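PDB 6EXS: peptide ABC transporter permease from Staphylococcus hominis, which probably moves peptides across the membrane as a POT-family transporter, and binds a thioalcohol-conjugated peptide, a malodour precursor of the human axilla. Local coordinates for residues A81-G86 / K217-K222; R138-P141 / R146-A149; N254-L259 / A444-G449; N310-E315 / T392-N397; P362-K367 / S414-S419. All blocks are in the same frame, centred on the assembly; numbering follows the deposited sequence.

Interaction 1. Residues A81-G86 / K217-K222; sequences ADRITG and KEEKRK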
# COMPACT_ATOMS: atom_id res chain seq x y z
N ALA A 81 -13.67 11.87 -7.67
CA ALA A 81 -12.91 12.80 -8.51
C ALA A 81 -13.44 12.83 -9.94
O ALA A 81 -13.60 13.91 -10.50
CB ALA A 81 -11.45 12.39 -8.53
N ASP A 82 -13.72 11.64 -10.51
CA ASP A 82 -14.17 11.48 -11.89
C ASP A 82 -15.58 11.98 -12.16
O ASP A 82 -15.86 12.40 -13.27
CB ASP A 82 -14.05 10.01 -12.33
CG ASP A 82 -14.16 9.81 -13.83
OD1 ASP A 82 -13.14 10.03 -14.52
OD2 ASP A 82 -15.26 9.46 -14.30
N ARG A 83 -16.46 11.92 -11.15
CA ARG A 83 -17.86 12.27 -11.32
C ARG A 83 -18.36 13.49 -10.53
O ARG A 83 -19.44 14.00 -10.86
CB ARG A 83 -18.76 11.05 -11.02
CG ARG A 83 -18.32 9.78 -11.75
CD ARG A 83 -19.47 8.97 -12.31
NE ARG A 83 -20.18 9.72 -13.34
CZ ARG A 83 -21.30 9.31 -13.93
NH1 ARG A 83 -21.84 8.15 -13.59
NH2 ARG A 83 -21.89 10.07 -14.84
N ILE A 84 -17.60 13.97 -9.52
CA ILE A 84 -18.07 15.06 -8.65
C ILE A 84 -17.12 16.26 -8.54
O ILE A 84 -17.52 17.36 -8.90
CB ILE A 84 -18.45 14.50 -7.22
CG1 ILE A 84 -19.56 13.43 -7.30
CG2 ILE A 84 -18.83 15.62 -6.23
CD1 ILE A 84 -19.71 12.54 -6.07
N THR A 85 -15.91 16.09 -7.96
CA THR A 85 -14.98 17.19 -7.64
C THR A 85 -13.87 17.51 -8.64
O THR A 85 -13.35 18.63 -8.64
CB THR A 85 -14.30 16.91 -6.28
OG1 THR A 85 -13.39 15.82 -6.43
CG2 THR A 85 -15.29 16.61 -5.15
N GLY A 86 -13.44 16.51 -9.41
CA GLY A 86 -12.27 16.62 -10.25
C GLY A 86 -11.14 16.04 -9.43
O GLY A 86 -11.32 15.79 -8.23
N LYS A 217 -28.67 15.36 -13.00
CA LYS A 217 -29.54 15.72 -11.87
C LYS A 217 -30.15 14.48 -11.22
O LYS A 217 -30.14 14.37 -10.00
CB LYS A 217 -30.62 16.72 -12.30
CG LYS A 217 -30.08 18.10 -12.69
CD LYS A 217 -30.02 19.07 -11.50
CE LYS A 217 -29.04 20.20 -11.72
NZ LYS A 217 -27.64 19.79 -11.44
N GLU A 218 -30.60 13.52 -12.06
CA GLU A 218 -31.19 12.25 -11.61
C GLU A 218 -30.13 11.27 -11.09
O GLU A 218 -30.46 10.45 -10.22
CB GLU A 218 -32.11 11.61 -12.67
CG GLU A 218 -31.46 11.28 -14.00
CD GLU A 218 -32.26 10.43 -14.96
OE1 GLU A 218 -31.71 10.06 -16.02
OE2 GLU A 218 -33.44 10.11 -14.66
N GLU A 219 -28.87 11.36 -11.59
CA GLU A 219 -27.75 10.52 -11.11
C GLU A 219 -27.32 10.95 -9.70
O GLU A 219 -27.01 10.08 -8.88
CB GLU A 219 -26.56 10.53 -12.07
CG GLU A 219 -26.64 9.45 -13.13
CD GLU A 219 -25.38 9.23 -13.95
OE1 GLU A 219 -24.80 10.22 -14.44
OE2 GLU A 219 -25.00 8.05 -14.12
N LYS A 220 -27.35 12.27 -9.41
CA LYS A 220 -27.04 12.84 -8.09
C LYS A 220 -28.04 12.32 -7.05
O LYS A 220 -27.66 11.99 -5.92
CB LYS A 220 -27.06 14.38 -8.13
CG LYS A 220 -25.84 15.00 -8.80
CD LYS A 220 -25.85 16.52 -8.69
CE LYS A 220 -24.99 17.19 -9.74
NZ LYS A 220 -25.70 17.32 -11.04
N ARG A 221 -29.33 12.22 -7.45
CA ARG A 221 -30.42 11.72 -6.61
C ARG A 221 -30.31 10.19 -6.42
O ARG A 221 -30.52 9.70 -5.31
CB ARG A 221 -31.79 12.11 -7.21
CG ARG A 221 -32.01 13.61 -7.38
CD ARG A 221 -33.13 14.15 -6.52
NE ARG A 221 -32.65 14.61 -5.21
CZ ARG A 221 -33.42 15.11 -4.25
NH1 ARG A 221 -34.73 15.21 -4.43
NH2 ARG A 221 -32.89 15.50 -3.10
N LYS A 222 -29.95 9.46 -7.50
CA LYS A 222 -29.79 7.99 -7.52
C LYS A 222 -28.65 7.53 -6.61
O LYS A 222 -28.91 6.78 -5.66
CB LYS A 222 -29.61 7.47 -8.96
CG LYS A 222 -29.44 5.95 -9.08
CD LYS A 222 -29.08 5.51 -10.50
CE LYS A 222 -27.60 5.58 -10.78
NZ LYS A 222 -27.31 5.55 -12.24
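R83 and E219 cross at about a right angle and form a salt bridge through two nitrogens of the one and both oxygens of the other; this pair makes up the whole contact between 81-86 and 217-222. The close part is the NH2 of R83, 2.9 Å from OE1 of E219, although that hydrogen bond is weak, being strongly bent. The NH1 to OE2 bond of the same pair is longer at 3.2 Å and straighter, with an N-H...O angle of 146°. The two flat groups do not form a coplanar fork. Their planes stand 71° apart, and NH1 meets OE2 from above the carboxylate plane. The loop leading into helix 217-243 grips the guanidinium as well: NE donates to the backbone O of N213, which limits how the group turns.

On the looser side, the exposed K222 brings its NZ to a long 3.9 Å from OE2 of E219. One carboxylate thus lies between two cations, which would probably stabilise its charged form. All this lies at the surface. The D-R of 81-86 is consistent with the motif A signature of the major facilitator superfamily, here bridged to the first of the two additional helices found in bacterial POT transporters.

Interaction 2. Residues R138-P141 / R146-A149; sequences RLYP and RIDA
The contact of Y140 with R146 and I147 is an aromatic packing contact, centred on a CH-pi interaction with the backbone and with no hydrogen bond across it, and it sits in the loop between helices 110-137 and 147-174. CA of I147 stands 3.9 Å from the centroid of the Y140 ring and only 5° off the ring normal, so the alpha carbon lies squarely over the face. The backbone N of I147 hangs over the same ring near CD2, 3.8 Å away.

The rest of I147 follows the ring towards its root. With CG1 anti to the backbone N (chi1 -169°), the chain runs out over the near rim, where CG1 comes 4.0 Å from CD1 of Y140. R146 approaches obliquely at the rim remote from CD1, on the same side of the ring as I147, its CB 3.8 Å from CE2 of Y140. Further along, the guanidinium of R146 is turned 83° from the tyrosine ring, and CE2 lies over one guanidinium face, displaced from its centre; the two groups therefore do not stack.

Both polar ends are held from outside. The hydroxyl of Y140 is hydrogen-bonded to H14, while R146 donates through NH1 to the carbonyls of G13 and Q8 and forms a salt bridge through NH2 with D144. The loop is thus clasped against the N-terminal residues. This is a helix-loop-helix hairpin in which an aromatic ring of the loop packs under the first turn of the following helix, at what in the major facilitator fold is a cytoplasmic connection.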
# COMPACT_ATOMS: atom_id res chain seq x y z
N ARG A 138 -1.42 13.54 -16.38
CA ARG A 138 -2.15 14.53 -17.19
C ARG A 138 -1.35 15.84 -17.42
O ARG A 138 -1.81 16.75 -18.12
CB ARG A 138 -3.56 14.78 -16.63
CG ARG A 138 -4.49 13.58 -16.84
CD ARG A 138 -5.86 13.94 -17.38
NE ARG A 138 -6.93 13.37 -16.56
CZ ARG A 138 -7.50 12.18 -16.77
NH1 ARG A 138 -7.10 11.42 -17.78
NH2 ARG A 138 -8.46 11.74 -15.96
N LEU A 139 -0.11 15.90 -16.90
CA LEU A 139 0.85 16.99 -17.07
C LEU A 139 1.58 16.82 -18.40
O LEU A 139 2.20 17.77 -18.88
CB LEU A 139 1.91 16.98 -15.95
CG LEU A 139 1.52 17.28 -14.51
CD1 LEU A 139 2.74 17.25 -13.63
CD2 LEU A 139 0.84 18.64 -14.39
N TYR A 140 1.56 15.59 -18.98
CA TYR A 140 2.22 15.23 -20.23
C TYR A 140 1.24 15.17 -21.42
O TYR A 140 0.23 14.46 -21.33
CB TYR A 140 2.93 13.86 -20.11
CG TYR A 140 4.01 13.83 -19.05
CD1 TYR A 140 3.70 13.50 -17.72
CD2 TYR A 140 5.33 14.13 -19.35
CE1 TYR A 140 4.67 13.52 -16.73
CE2 TYR A 140 6.32 14.11 -18.37
CZ TYR A 140 5.98 13.82 -17.06
OH TYR A 140 6.93 13.80 -16.08
N PRO A 141 1.56 15.80 -22.57
CA PRO A 141 0.68 15.69 -23.75
C PRO A 141 0.52 14.24 -24.23
O PRO A 141 1.28 13.37 -23.82
CB PRO A 141 1.39 16.56 -24.80
CG PRO A 141 2.26 17.47 -24.01
CD PRO A 141 2.72 16.67 -22.85
N ARG A 146 8.23 11.08 -22.32
CA ARG A 146 8.77 11.34 -20.97
C ARG A 146 7.93 10.79 -19.81
O ARG A 146 8.47 10.61 -18.71
CB ARG A 146 8.98 12.86 -20.73
CG ARG A 146 9.88 13.58 -21.72
CD ARG A 146 9.92 15.06 -21.37
NE ARG A 146 8.63 15.71 -21.56
CZ ARG A 146 8.34 16.94 -21.16
NH1 ARG A 146 9.24 17.67 -20.52
NH2 ARG A 146 7.14 17.47 -21.41
N ILE A 147 6.60 10.57 -20.04
CA ILE A 147 5.61 10.14 -19.05
C ILE A 147 6.10 9.00 -18.12
O ILE A 147 5.98 9.14 -16.91
CB ILE A 147 4.20 9.84 -19.66
CG1 ILE A 147 3.13 9.67 -18.56
CG2 ILE A 147 4.20 8.68 -20.66
CD1 ILE A 147 1.70 10.02 -18.99
N ASP A 148 6.72 7.93 -18.67
CA ASP A 148 7.23 6.79 -17.90
C ASP A 148 8.36 7.16 -16.94
O ASP A 148 8.39 6.66 -15.82
CB ASP A 148 7.65 5.65 -18.83
CG ASP A 148 6.51 5.11 -19.67
OD1 ASP A 148 5.35 5.16 -19.20
OD2 ASP A 148 6.78 4.64 -20.79
N ALA A 149 9.26 8.06 -17.38
CA ALA A 149 10.39 8.56 -16.58
C ALA A 149 9.87 9.49 -15.50
O ALA A 149 10.44 9.53 -14.42
CB ALA A 149 11.39 9.28 -17.47

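Interaction 3. Residues N254-L259 / A444-G449; sequences NTVLVL and AQAING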
# COMPACT_ATOMS: atom_id res chain seq x y z
N ASN A 254 -13.70 -9.13 9.78
CA ASN A 254 -14.53 -10.07 9.00
C ASN A 254 -15.17 -9.39 7.79
O ASN A 254 -15.19 -9.98 6.72
CB ASN A 254 -15.58 -10.74 9.87
CG ASN A 254 -15.02 -11.67 10.91
OD1 ASN A 254 -13.98 -12.31 10.72
ND2 ASN A 254 -15.72 -11.78 12.03
N THR A 255 -15.66 -8.14 7.97
CA THR A 255 -16.27 -7.33 6.90
C THR A 255 -15.26 -7.10 5.77
O THR A 255 -15.57 -7.34 4.60
CB THR A 255 -16.83 -6.01 7.48
OG1 THR A 255 -17.87 -6.31 8.41
CG2 THR A 255 -17.36 -5.07 6.41
N VAL A 256 -14.04 -6.66 6.14
CA VAL A 256 -12.92 -6.37 5.23
C VAL A 256 -12.39 -7.68 4.60
O VAL A 256 -11.93 -7.65 3.47
CB VAL A 256 -11.85 -5.49 5.95
CG1 VAL A 256 -10.62 -5.23 5.08
CG2 VAL A 256 -12.46 -4.16 6.41
N LEU A 257 -12.53 -8.83 5.31
CA LEU A 257 -12.16 -10.14 4.76
C LEU A 257 -13.13 -10.45 3.61
O LEU A 257 -12.68 -10.83 2.53
CB LEU A 257 -12.20 -11.25 5.84
CG LEU A 257 -12.05 -12.71 5.35
CD1 LEU A 257 -10.73 -12.94 4.64
CD2 LEU A 257 -12.18 -13.68 6.50
N VAL A 258 -14.44 -10.24 3.85
CA VAL A 258 -15.50 -10.44 2.85
C VAL A 258 -15.21 -9.56 1.62
O VAL A 258 -15.15 -10.09 0.51
CB VAL A 258 -16.92 -10.24 3.45
CG1 VAL A 258 -17.98 -10.12 2.36
CG2 VAL A 258 -17.27 -11.38 4.40
N LEU A 259 -14.95 -8.25 1.85
CA LEU A 259 -14.63 -7.27 0.81
C LEU A 259 -13.39 -7.63 -0.01
O LEU A 259 -13.41 -7.50 -1.23
CB LEU A 259 -14.49 -5.85 1.40
CG LEU A 259 -15.79 -5.10 1.67
CD1 LEU A 259 -15.53 -3.84 2.44
CD2 LEU A 259 -16.50 -4.76 0.38
N ALA A 444 -4.76 -9.00 -0.35
CA ALA A 444 -3.71 -9.65 0.45
C ALA A 444 -3.72 -9.14 1.89
O ALA A 444 -3.66 -9.94 2.81
CB ALA A 444 -2.35 -9.42 -0.18
N GLN A 445 -3.86 -7.81 2.08
CA GLN A 445 -3.96 -7.16 3.39
C GLN A 445 -5.25 -7.52 4.13
O GLN A 445 -5.25 -7.62 5.37
CB GLN A 445 -3.80 -5.63 3.25
CG GLN A 445 -2.35 -5.15 3.14
CD GLN A 445 -1.63 -5.11 4.48
OE1 GLN A 445 -1.41 -6.15 5.13
NE2 GLN A 445 -1.21 -3.93 4.89
N ALA A 446 -6.36 -7.76 3.37
CA ALA A 446 -7.67 -8.19 3.88
C ALA A 446 -7.60 -9.60 4.43
O ALA A 446 -8.19 -9.87 5.47
CB ALA A 446 -8.72 -8.11 2.79
N ILE A 447 -6.87 -10.52 3.75
CA ILE A 447 -6.65 -11.90 4.21
C ILE A 447 -5.73 -11.85 5.45
O ILE A 447 -6.00 -12.54 6.45
CB ILE A 447 -6.08 -12.83 3.08
CG1 ILE A 447 -6.88 -12.77 1.73
CG2 ILE A 447 -5.92 -14.27 3.55
CD1 ILE A 447 -8.39 -12.96 1.75
N ASN A 448 -4.66 -11.02 5.39
CA ASN A 448 -3.70 -10.82 6.48
C ASN A 448 -4.33 -10.49 7.85
O ASN A 448 -3.84 -10.99 8.86
CB ASN A 448 -2.65 -9.78 6.11
CG ASN A 448 -1.59 -10.29 5.19
OD1 ASN A 448 -1.46 -11.49 4.97
ND2 ASN A 448 -0.80 -9.37 4.62
N GLY A 449 -5.41 -9.68 7.83
CA GLY A 449 -6.16 -9.26 9.01
C GLY A 449 -6.76 -10.40 9.81
O GLY A 449 -6.96 -10.26 11.03
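L257 and I447 point their outer methyls at one another, CD1 to CD1, 3.7 Å apart, with the two side chains set at a slant. Neither residue aims straight across from its alpha carbon. L257 leaves its helix along the flank, and I447 starts by pointing away. CG1 of I447 lies beside the backbone N, and a bend at chi2 (-51°) carries its CD1 back toward the facing helix to reach the leucine.

A446 behaves differently. Its CB points directly at the opposing helix and settles against the backbone carbonyl of V256, with O of V256 3.3 Å from CB of A446. The valine flanks the same methyl with its CG1, 4.1 Å from CB of A446. Such a small residue lets the backbones close up, and the alpha carbons of L257 and A446 are only 5.0 Å apart. The short helix axes approach to 8.2 Å and run roughly antiparallel, at a signed crossing angle of -144°.

Around this pair, V256 also rests on V65 and A68 of helix 56-72, while on the far side A444 packs on M296 and W299 of helix 279-302. Helix 430-451 is therefore set between helix 249-273 and helix 279-302, with helix 56-72 alongside.

Interaction 4. Residues N310-E315 / T392-N397; sequences NIYGLE and TQFSVN. With OLC ((2R)-2,3-dihydroxypropyl (9Z)-octadec-9-enoate), chain B; OLC ((2R)-2,3-dihydroxypropyl (9Z)-octadec-9-enoate), chain H.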
# COMPACT_ATOMS: atom_id res chain seq x y z
N ASN A 310 8.68 -7.82 12.07
CA ASN A 310 9.28 -6.82 12.96
C ASN A 310 9.12 -7.14 14.48
O ASN A 310 10.08 -6.95 15.24
CB ASN A 310 8.77 -5.40 12.63
CG ASN A 310 7.27 -5.23 12.57
OD1 ASN A 310 6.50 -6.19 12.44
ND2 ASN A 310 6.81 -3.99 12.62
N ILE A 311 7.91 -7.61 14.91
CA ILE A 311 7.63 -8.01 16.30
C ILE A 311 8.45 -9.27 16.61
O ILE A 311 8.99 -9.39 17.72
CB ILE A 311 6.12 -8.21 16.59
CG1 ILE A 311 5.30 -6.93 16.32
CG2 ILE A 311 5.90 -8.71 18.03
CD1 ILE A 311 3.76 -7.11 16.53
N TYR A 312 8.56 -10.19 15.63
CA TYR A 312 9.36 -11.42 15.74
C TYR A 312 10.84 -11.07 15.92
O TYR A 312 11.50 -11.67 16.76
CB TYR A 312 9.17 -12.33 14.52
CG TYR A 312 9.85 -13.68 14.64
CD1 TYR A 312 9.39 -14.65 15.52
CD2 TYR A 312 10.95 -13.99 13.84
CE1 TYR A 312 9.99 -15.91 15.60
CE2 TYR A 312 11.58 -15.24 13.93
CZ TYR A 312 11.09 -16.19 14.81
OH TYR A 312 11.70 -17.42 14.88
N GLY A 313 11.32 -10.08 15.17
CA GLY A 313 12.69 -9.60 15.28
C GLY A 313 12.94 -8.98 16.65
O GLY A 313 13.93 -9.32 17.30
N LEU A 314 12.02 -8.10 17.10
CA LEU A 314 12.09 -7.42 18.40
C LEU A 314 12.08 -8.40 19.58
O LEU A 314 12.83 -8.23 20.55
CB LEU A 314 10.94 -6.39 18.52
CG LEU A 314 10.81 -5.55 19.80
CD1 LEU A 314 12.06 -4.71 20.06
CD2 LEU A 314 9.64 -4.63 19.72
N GLU A 315 11.25 -9.45 19.48
CA GLU A 315 11.07 -10.44 20.54
C GLU A 315 12.02 -11.64 20.50
O GLU A 315 12.29 -12.21 21.55
CB GLU A 315 9.62 -10.94 20.56
CG GLU A 315 8.63 -9.88 21.00
CD GLU A 315 7.18 -10.31 20.94
OE1 GLU A 315 6.90 -11.44 20.46
OE2 GLU A 315 6.31 -9.50 21.35
N THR A 392 16.81 -20.21 21.81
CA THR A 392 18.05 -19.43 21.67
C THR A 392 17.85 -18.15 20.83
O THR A 392 17.38 -18.22 19.69
CB THR A 392 19.19 -20.31 21.11
OG1 THR A 392 19.20 -21.58 21.77
CG2 THR A 392 20.57 -19.66 21.23
N GLN A 393 18.24 -16.99 21.39
CA GLN A 393 18.17 -15.68 20.74
C GLN A 393 19.20 -15.67 19.61
O GLN A 393 20.35 -16.05 19.82
CB GLN A 393 18.43 -14.56 21.77
CG GLN A 393 18.62 -13.18 21.18
CD GLN A 393 18.70 -12.14 22.25
OE1 GLN A 393 17.68 -11.60 22.69
NE2 GLN A 393 19.92 -11.80 22.68
N PHE A 394 18.76 -15.30 18.40
CA PHE A 394 19.60 -15.26 17.19
C PHE A 394 19.90 -13.84 16.76
O PHE A 394 19.36 -12.89 17.31
CB PHE A 394 18.95 -16.07 16.04
CG PHE A 394 17.51 -15.73 15.71
CD1 PHE A 394 17.21 -14.74 14.77
CD2 PHE A 394 16.46 -16.42 16.30
CE1 PHE A 394 15.89 -14.43 14.46
CE2 PHE A 394 15.13 -16.10 15.99
CZ PHE A 394 14.86 -15.10 15.07
N SER A 395 20.78 -13.69 15.77
CA SER A 395 21.15 -12.38 15.27
C SER A 395 20.02 -11.77 14.41
O SER A 395 19.35 -12.49 13.65
CB SER A 395 22.46 -12.48 14.48
OG SER A 395 22.82 -11.26 13.85
N VAL A 396 19.83 -10.42 14.53
CA VAL A 396 18.87 -9.63 13.75
C VAL A 396 19.23 -9.68 12.24
O VAL A 396 18.37 -9.41 11.40
CB VAL A 396 18.75 -8.16 14.28
CG1 VAL A 396 19.92 -7.29 13.84
CG2 VAL A 396 17.42 -7.53 13.87
N ASN A 397 20.51 -10.06 11.92
CA ASN A 397 21.03 -10.21 10.55
C ASN A 397 20.15 -11.18 9.75
O ASN A 397 19.96 -10.99 8.55
CB ASN A 397 22.49 -10.72 10.57
CG ASN A 397 23.54 -9.78 11.12
OD1 ASN A 397 23.31 -8.61 11.47
ND2 ASN A 397 24.76 -10.27 11.19
C18 OLC B . 18.65 1.45 7.06
C10 OLC B . 22.25 -6.89 4.51
C9 OLC B . 22.08 -8.19 4.71
C17 OLC B . 17.98 0.13 6.73
C11 OLC B . 22.34 -5.78 5.54
C8 OLC B . 21.92 -8.92 6.02
C24 OLC B . 25.61 -17.67 12.41
C16 OLC B . 18.72 -1.09 7.26
C12 OLC B . 21.48 -4.56 5.21
C7 OLC B . 23.17 -9.68 6.49
C15 OLC B . 19.73 -1.70 6.31
C13 OLC B . 21.69 -3.37 6.12
C6 OLC B . 23.48 -10.99 5.77
C14 OLC B . 20.44 -2.93 6.88
C5 OLC B . 22.66 -12.22 6.18
C4 OLC B . 22.96 -12.83 7.55
C3 OLC B . 24.26 -13.62 7.66
C2 OLC B . 24.22 -14.75 8.69
C21 OLC B . 24.62 -15.33 12.29
C1 OLC B . 24.52 -14.36 10.11
C22 OLC B . 25.54 -16.29 13.03
O19 OLC B . 24.51 -13.24 10.53
O25 OLC B . 24.36 -18.35 12.52
O23 OLC B . 26.86 -15.74 13.14
O20 OLC B . 24.79 -15.44 10.86
C9 OLC H . 26.22 -9.31 -0.04
C8 OLC H . 26.45 -10.33 1.04
C24 OLC H . 26.78 -12.03 13.35
C7 OLC H . 26.70 -9.71 2.41
C6 OLC H . 26.81 -10.75 3.53
C5 OLC H . 27.10 -10.16 4.90
C4 OLC H . 27.16 -11.18 6.03
C3 OLC H . 27.61 -10.58 7.35
C2 OLC H . 27.63 -11.58 8.50
C21 OLC H . 28.84 -11.44 12.00
C1 OLC H . 28.47 -11.13 9.66
C22 OLC H . 28.28 -12.18 13.20
O19 OLC H . 29.36 -10.31 9.59
O25 OLC H . 26.33 -12.58 14.58
O23 OLC H . 28.65 -13.55 13.19
O20 OLC H . 28.12 -11.77 10.79
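The side-chain amide nitrogen of N397 has two acceptors. ND2 donates to the ester carbonyl O19 of a monoolein molecule (OLC, chain B) at 3.1 Å and 157°, and also to the backbone O of N322. The amide thus joins lipid and loop, and a second monoolein (chain H) passes close by, with C24 3.4 Å from ND2 of N397.

S395, at the N-cap position just before the helix, accepts through OG from the backbone N of N397 at 3.2 Å. Its chi1 of 175° swings OG away from the residue's own N and toward the first turn.

Across to helix 309-316 the direct side-chain contact is between two aromatic rings. CZ of F394 comes 3.5 Å from CE2 of Y312, and that tyrosine atom lies at the phenylalanine's edge, near its plane. The rings are inclined at 41° with centroids 5.8 Å apart, an oblique aromatic pair. The tyrosine hydroxyl also flanks the phenylalanine, its OH 3.8 Å from CE2 of F394. Y312 further makes an edge-to-face pair with F464, and F394 rests on I382 and V385, so both rings are buried among helices 364-389 and 460-479. D318 accepts from the backbone N of V396 through OD1. S395 thus gives a serine N-cap to helix 396-418, beside an aromatic contact at an end of the helix that, in the major facilitator fold, faces outward.

Interaction 5. Residues P362-K367 / S414-S419; sequences PSLAIK and SPTGNS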
# COMPACT_ATOMS: atom_id res chain seq x y z
N PRO A 362 12.44 -12.25 -19.39
CA PRO A 362 11.34 -13.10 -18.90
C PRO A 362 9.98 -12.42 -19.03
O PRO A 362 9.89 -11.19 -18.95
CB PRO A 362 11.70 -13.35 -17.43
CG PRO A 362 12.57 -12.22 -17.05
CD PRO A 362 13.36 -11.90 -18.28
N SER A 363 8.94 -13.23 -19.23
CA SER A 363 7.56 -12.77 -19.37
C SER A 363 6.95 -12.31 -18.03
O SER A 363 7.56 -12.49 -16.97
CB SER A 363 6.70 -13.86 -20.00
OG SER A 363 6.51 -14.96 -19.14
N LEU A 364 5.75 -11.70 -18.11
CA LEU A 364 4.97 -11.20 -16.98
C LEU A 364 4.76 -12.32 -15.94
O LEU A 364 5.01 -12.11 -14.75
CB LEU A 364 3.61 -10.71 -17.51
CG LEU A 364 3.17 -9.29 -17.15
CD1 LEU A 364 2.22 -8.75 -18.19
CD2 LEU A 364 2.50 -9.26 -15.80
N ALA A 365 4.36 -13.51 -16.42
CA ALA A 365 4.10 -14.71 -15.63
C ALA A 365 5.35 -15.24 -14.94
O ALA A 365 5.26 -15.60 -13.78
CB ALA A 365 3.47 -15.79 -16.51
N ILE A 366 6.51 -15.26 -15.64
CA ILE A 366 7.79 -15.72 -15.08
C ILE A 366 8.28 -14.73 -13.99
O ILE A 366 8.66 -15.18 -12.91
CB ILE A 366 8.85 -16.02 -16.18
CG1 ILE A 366 8.36 -17.13 -17.14
CG2 ILE A 366 10.21 -16.43 -15.57
CD1 ILE A 366 9.07 -17.17 -18.54
N LYS A 367 8.23 -13.40 -14.27
CA LYS A 367 8.64 -12.32 -13.36
C LYS A 367 7.86 -12.37 -12.04
O LYS A 367 8.47 -12.26 -10.97
CB LYS A 367 8.50 -10.94 -14.01
CG LYS A 367 9.58 -10.61 -15.02
CD LYS A 367 9.45 -9.17 -15.49
CE LYS A 367 10.40 -8.81 -16.59
NZ LYS A 367 10.29 -7.38 -16.94
N SER A 414 6.79 -5.80 -9.00
CA SER A 414 6.24 -4.43 -9.05
C SER A 414 6.28 -3.74 -10.45
O SER A 414 5.21 -3.29 -10.86
CB SER A 414 6.87 -3.53 -7.99
OG SER A 414 5.97 -3.31 -6.92
N PRO A 415 7.42 -3.63 -11.21
CA PRO A 415 7.35 -2.96 -12.53
C PRO A 415 6.51 -3.73 -13.55
O PRO A 415 6.03 -3.16 -14.54
CB PRO A 415 8.82 -2.89 -12.98
CG PRO A 415 9.63 -3.22 -11.77
CD PRO A 415 8.79 -4.11 -10.93
N THR A 416 6.32 -5.03 -13.27
CA THR A 416 5.59 -6.03 -14.04
C THR A 416 4.07 -5.95 -13.78
O THR A 416 3.29 -6.17 -14.71
CB THR A 416 6.20 -7.40 -13.74
OG1 THR A 416 7.62 -7.28 -13.69
CG2 THR A 416 5.83 -8.43 -14.76
N GLY A 417 3.67 -5.64 -12.54
CA GLY A 417 2.28 -5.50 -12.14
C GLY A 417 1.63 -4.23 -12.65
O GLY A 417 0.47 -4.25 -13.08
N ASN A 418 2.39 -3.11 -12.60
CA ASN A 418 1.98 -1.78 -13.05
C ASN A 418 1.80 -1.72 -14.58
O ASN A 418 0.91 -1.02 -15.06
CB ASN A 418 3.01 -0.72 -12.59
CG ASN A 418 3.02 -0.46 -11.10
OD1 ASN A 418 3.07 -1.37 -10.27
ND2 ASN A 418 3.03 0.82 -10.73
N SER A 419 2.65 -2.46 -15.33
CA SER A 419 2.64 -2.55 -16.79
C SER A 419 1.58 -3.55 -17.31
O SER A 419 1.30 -3.57 -18.51
CB SER A 419 4.03 -2.95 -17.30
OG SER A 419 5.04 -2.07 -16.84
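T416 packs against L364 and K367 of the facing helix, and one set of contacts is apolar. The methyl CG2 of T416 lies 3.6 Å from CD2 of L364, and the two side chains run past each other in opposite directions. The same methyl reaches CB of K367 at 3.7 Å. With OG1 beside the backbone N of T416 (chi1 -41°), CG2 is left anti to it and faces both neighbours.

A second group sets carbon against oxygen. CD2 of L364 also sits 3.4 Å from the backbone O of T416. CD of K367 lies 3.2 Å from OG1 of T416, because the lysine chain, extended beyond CG, passes obliquely across the threonine. No hydrogen bond crosses the contact.

These are the facing ends of helices 364-389 and 396-418, consecutive membrane-spanning helices of the major facilitator fold, and the contact is on its cytoplasmic side. Helix 396-418 is kinked here, since the backbone N atoms of P415 and T416 lack bonds to the turn before.

Hydrogen bonding falls within each helix or to residues nearby. S419 donates through OG to the carbonyl of P415 at 2.7 Å, with the donor nearly in line with the C=O bond (C=O...OG angle 175°). T416 gives its hydroxyl to C412 O. The ammonium of K367 donates to Q361 and makes a cation-pi contact with W354. On the other helix, S363 occupies the N-cap position, and its carbonyl O receives the backbone N of K367 at 2.9 Å.

From the N terminus, interaction 1 opens at 81-86 and closes at 217-222, joining helix 74-106 to helix 217-243. Interaction 2, a short-range contact between 138-141 and 146-149, lies wholly within that span, in the loop that joins helices 110-137 and 147-174. Interaction 3 then ties helix 249-273 to helix 430-451, closing only at 444-449, so interactions 4 and 5 fall within its span. Those two cross, their segments alternating along the chain: interaction 4 joins helix 309-316 to the start of helix 396-418, and interaction 5 joins helix 364-389 to its end, their centres about 33 Å apart. Interactions 1 and 4 lie on opposite sides of the chain's centre.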